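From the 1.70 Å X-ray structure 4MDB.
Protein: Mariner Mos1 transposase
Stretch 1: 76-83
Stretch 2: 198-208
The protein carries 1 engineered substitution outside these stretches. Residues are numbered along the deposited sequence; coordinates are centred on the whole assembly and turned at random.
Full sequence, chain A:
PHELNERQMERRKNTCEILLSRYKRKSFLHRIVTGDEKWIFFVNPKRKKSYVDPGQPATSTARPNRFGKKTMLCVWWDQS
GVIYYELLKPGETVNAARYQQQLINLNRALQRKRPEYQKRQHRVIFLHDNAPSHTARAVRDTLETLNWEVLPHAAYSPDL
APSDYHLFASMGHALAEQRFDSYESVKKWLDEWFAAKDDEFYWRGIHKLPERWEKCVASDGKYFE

Stretch 1 76-83: WWDQSGVI
Stretch 2, residues 198-208: DDEFYWRGIHK

How are the two backbones set against each other? Stretch 1 is a hairpin: strand 76-78 leads into a type I turn from Asp78 to Gly81, and strand 81-83 returns. Its ladder consists of Asp78 N to Gly81 O (3.1 Å), Gly81 N to Asp78 O (3.1 Å) and Ile83 N to Trp76 O (2.9 Å). Strand residues Trp77 and Asp78 are extended (phi/psi -157/164 and -141/-167), while the turn residues Gln79 (-71/-8) and Ser80 (-101/-10) curl the chain back. Most of stretch 2 is helix, with phi near -60 and psi near -40 through Gly205, phi/psi -76/-44 at Ile206 and -78/-1 at His207; Asp198 before it is extended (-73/159). The helix runs almost perpendicular to strand 76-78, crossing at -91° with the axes 8.9 Å apart at closest approach. The turn lies nearest the helix: the CA atoms of Gln79 and Trp203 are 4.1 Å apart, and those of Ser80 and Asp199 5.6 Å.

Which apolar groups fill the space between them? Trp77, Tyr202 and Ile206 all direct CA-to-CB toward the opposing stretch, and all are buried. Trp77 (chi1 62°, p; chi2 -73°) turns the edge of its indole to the helix backbone, where CZ3 comes 3.6 Å from Tyr202 O and CE3 3.8 Å from Tyr202 CD1. Ile206, m at both chi angles, covers one face of this indole; its CD1 makes a CH-pi contact 4.1 Å from the centroid of the Trp77 six-membered ring. Tyr202 (chi1 -66°, m; chi2 -75°) sets one ring face against Gly81 CA and Val82 N and brings CE1 within 3.9 Å of Val82 CG2, with Val82 in t. The Tyr202 hydroxyl is hydrogen-bonded elsewhere in the structure.

Why do glycines suit two of these positions? At phi/psi 134/-177, a CB on Gly81 would jam against the carbonyl O of the preceding residue, so the backbone itself calls for glycine. The bare CA also sits over one face of the Tyr202 ring, 3.7 Å from its centroid and 17° off the ring normal, a CH-pi contact. On the helix, Gly205 leaves room for the indole edge: Trp77 CH2 approaches Gly205 C to 4.3 Å, whereas an ideal CB there would lie only 3.1 Å from Trp77 CH2.

What polar contact ties the turn to the helix? A single hydrogen bond does so, from His207 NE2 to Gln79 OE1, at 2.9 Å and a nearly straight 175°. Gln79 (chi1 62°, p; chi2 170°, t; chi3 55°) is long enough to span the gap, and His207 (chi1 -71°, m; chi2 -100°) brings its ring edge to the amide oxygen. The amide's other end, Gln79 NE2, lies 3.7 Å from Trp203 CD1, at the edge of that indole, with Trp203 in t. Gln79 O and Trp203 N are 3.2 Å apart, but the angle is too poor for a hydrogen bond; Trp203 N instead donates to Asp199 O (3.0 Å). Within the turn, Asp78, in p, accepts Ser80 N at OD1 (2.9 Å), bracing the loop that meets the helix.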

# COMPACT_ATOMS: atom_id res chain seq x y z
N TRP A 76 0.80 -3.16 -5.34
CA TRP A 76 0.29 -3.94 -4.21
C TRP A 76 1.29 -5.03 -3.86
O TRP A 76 1.85 -5.64 -4.74
CB TRP A 76 -1.09 -4.55 -4.44
CG TRP A 76 -2.14 -3.56 -4.75
CD1 TRP A 76 -2.97 -2.95 -3.85
CD2 TRP A 76 -2.40 -2.92 -6.01
NE1 TRP A 76 -3.78 -2.03 -4.47
CE2 TRP A 76 -3.46 -2.03 -5.81
CE3 TRP A 76 -1.90 -3.10 -7.33
CZ2 TRP A 76 -3.97 -1.23 -6.85
CZ3 TRP A 76 -2.40 -2.29 -8.34
CH2 TRP A 76 -3.42 -1.40 -8.08
N TRP A 77 1.47 -5.26 -2.56
CA TRP A 77 2.53 -6.12 -2.06
C TRP A 77 2.24 -6.67 -0.70
O TRP A 77 1.34 -6.20 -0.02
CB TRP A 77 3.86 -5.42 -2.10
CG TRP A 77 3.95 -4.16 -1.23
CD1 TRP A 77 3.36 -2.97 -1.50
CD2 TRP A 77 4.65 -4.00 0.01
NE1 TRP A 77 3.68 -2.06 -0.52
CE2 TRP A 77 4.49 -2.65 0.41
CE3 TRP A 77 5.44 -4.83 0.79
CZ2 TRP A 77 5.06 -2.16 1.60
CZ3 TRP A 77 6.04 -4.34 1.91
CH2 TRP A 77 5.85 -3.01 2.33
N ASP A 78 2.99 -7.70 -0.30
CA ASP A 78 2.90 -8.27 1.01
C ASP A 78 4.29 -8.65 1.50
O ASP A 78 5.29 -8.22 0.95
CB ASP A 78 1.87 -9.40 1.02
CG ASP A 78 2.39 -10.68 0.28
OD1 ASP A 78 3.52 -10.66 -0.21
OD2 ASP A 78 1.70 -11.73 0.37
N GLN A 79 4.37 -9.42 2.59
CA GLN A 79 5.63 -9.65 3.22
C GLN A 79 6.51 -10.55 2.35
O GLN A 79 7.70 -10.66 2.68
CB GLN A 79 5.43 -10.32 4.60
CG GLN A 79 4.79 -11.65 4.50
CD GLN A 79 4.82 -12.37 5.82
OE1 GLN A 79 4.36 -11.84 6.82
NE2 GLN A 79 5.34 -13.59 5.83
N SER A 80 5.98 -11.10 1.26
CA SER A 80 6.71 -12.00 0.36
C SER A 80 7.21 -11.30 -0.89
O SER A 80 7.95 -11.89 -1.66
CB SER A 80 5.86 -13.18 -0.00
OG SER A 80 5.58 -13.93 1.20
N GLY A 81 6.75 -10.08 -1.11
CA GLY A 81 7.10 -9.33 -2.33
C GLY A 81 5.95 -8.65 -3.02
O GLY A 81 4.85 -8.64 -2.57
N VAL A 82 6.24 -8.03 -4.15
CA VAL A 82 5.25 -7.41 -4.97
C VAL A 82 4.30 -8.40 -5.62
O VAL A 82 4.79 -9.38 -6.28
CB VAL A 82 5.95 -6.48 -6.03
CG1 VAL A 82 4.93 -5.98 -7.01
CG2 VAL A 82 6.71 -5.38 -5.30
N ILE A 83 3.01 -8.21 -5.47
CA ILE A 83 1.99 -9.09 -6.04
C ILE A 83 1.63 -8.67 -7.46
O ILE A 83 1.56 -9.48 -8.39
CB ILE A 83 0.78 -9.21 -5.09
CG1 ILE A 83 1.23 -9.79 -3.72
CG2 ILE A 83 -0.34 -10.08 -5.68
CD1 ILE A 83 0.31 -9.47 -2.56
N ASP A 198 15.45 -8.48 -1.68
CA ASP A 198 15.26 -9.79 -1.09
C ASP A 198 13.93 -9.88 -0.36
O ASP A 198 13.35 -8.86 0.02
CB ASP A 198 16.38 -10.08 -0.10
CG ASP A 198 17.75 -10.24 -0.79
OD1 ASP A 198 17.80 -10.51 -2.03
OD2 ASP A 198 18.75 -10.08 -0.09
N ASP A 199 13.47 -11.10 -0.16
CA ASP A 199 12.22 -11.35 0.55
C ASP A 199 12.24 -10.61 1.90
O ASP A 199 11.22 -10.09 2.35
CB ASP A 199 11.98 -12.88 0.77
CG ASP A 199 11.72 -13.66 -0.51
OD1 ASP A 199 11.47 -13.09 -1.60
OD2 ASP A 199 11.71 -14.91 -0.44
N GLU A 200 13.41 -10.51 2.53
CA GLU A 200 13.53 -9.93 3.86
C GLU A 200 13.17 -8.42 3.88
O GLU A 200 12.65 -7.93 4.88
CB GLU A 200 14.98 -10.14 4.34
CG GLU A 200 15.37 -11.61 4.60
CD GLU A 200 15.57 -12.59 3.35
OE1 GLU A 200 15.38 -13.78 3.50
OE2 GLU A 200 15.93 -12.23 2.21
N PHE A 201 13.45 -7.71 2.81
CA PHE A 201 13.11 -6.29 2.72
C PHE A 201 11.59 -6.10 2.79
O PHE A 201 11.11 -5.17 3.46
CB PHE A 201 13.60 -5.78 1.37
CG PHE A 201 13.08 -4.44 0.98
CD1 PHE A 201 13.71 -3.28 1.40
CD2 PHE A 201 11.92 -4.32 0.21
CE1 PHE A 201 13.23 -2.05 0.97
CE2 PHE A 201 11.45 -3.10 -0.18
CZ PHE A 201 12.08 -1.96 0.25
N TYR A 202 10.85 -6.97 2.10
CA TYR A 202 9.38 -6.88 2.08
C TYR A 202 8.81 -7.25 3.44
O TYR A 202 7.92 -6.56 4.00
CB TYR A 202 8.79 -7.73 0.96
CG TYR A 202 9.17 -7.20 -0.38
CD1 TYR A 202 8.58 -6.06 -0.90
CD2 TYR A 202 10.18 -7.80 -1.15
CE1 TYR A 202 8.92 -5.53 -2.12
CE2 TYR A 202 10.49 -7.28 -2.40
CZ TYR A 202 9.88 -6.16 -2.90
OH TYR A 202 10.22 -5.67 -4.19
N TRP A 203 9.38 -8.34 4.01
CA TRP A 203 8.98 -8.79 5.33
C TRP A 203 9.18 -7.66 6.38
O TRP A 203 8.27 -7.37 7.13
CB TRP A 203 9.72 -10.06 5.72
CG TRP A 203 9.26 -10.74 6.95
CD1 TRP A 203 8.30 -11.70 7.03
CD2 TRP A 203 9.66 -10.47 8.26
NE1 TRP A 203 8.09 -12.07 8.34
CE2 TRP A 203 8.90 -11.30 9.12
CE3 TRP A 203 10.57 -9.60 8.80
CZ2 TRP A 203 9.08 -11.28 10.49
CZ3 TRP A 203 10.74 -9.60 10.24
CH2 TRP A 203 9.98 -10.38 11.01
N ARG A 204 10.34 -7.06 6.39
CA ARG A 204 10.61 -5.98 7.35
C ARG A 204 9.60 -4.82 7.23
O ARG A 204 9.12 -4.27 8.24
CB ARG A 204 12.05 -5.50 7.23
CG ARG A 204 13.09 -6.49 7.79
CD ARG A 204 14.49 -5.82 7.85
NE ARG A 204 15.03 -5.69 6.51
CZ ARG A 204 15.84 -6.59 5.93
NH1 ARG A 204 16.24 -7.68 6.59
NH2 ARG A 204 16.26 -6.37 4.67
N GLY A 205 9.28 -4.42 6.02
CA GLY A 205 8.40 -3.32 5.83
C GLY A 205 7.03 -3.52 6.45
O GLY A 205 6.47 -2.64 7.08
N ILE A 206 6.52 -4.74 6.34
CA ILE A 206 5.23 -5.08 6.89
C ILE A 206 5.37 -5.24 8.42
O ILE A 206 4.51 -4.80 9.20
CB ILE A 206 4.69 -6.40 6.30
CG1 ILE A 206 4.38 -6.28 4.76
CG2 ILE A 206 3.44 -6.94 6.98
CD1 ILE A 206 3.34 -5.24 4.39
N HIS A 207 6.42 -5.92 8.86
CA HIS A 207 6.55 -6.18 10.32
C HIS A 207 7.05 -4.98 11.16
O HIS A 207 7.09 -5.06 12.40
CB HIS A 207 7.34 -7.49 10.50
CG HIS A 207 6.55 -8.70 10.09
ND1 HIS A 207 5.91 -9.52 10.99
CD2 HIS A 207 6.23 -9.18 8.87
CE1 HIS A 207 5.27 -10.47 10.35
NE2 HIS A 207 5.44 -10.28 9.06
N LYS A 208 7.34 -3.85 10.53
CA LYS A 208 7.53 -2.58 11.18
C LYS A 208 6.20 -2.02 11.74
O LYS A 208 6.25 -1.04 12.45
CB LYS A 208 8.13 -1.56 10.18
CG LYS A 208 9.65 -1.34 10.18
CD LYS A 208 10.01 -0.70 8.85
CE LYS A 208 11.44 -0.16 8.70
NZ LYS A 208 11.54 0.62 7.42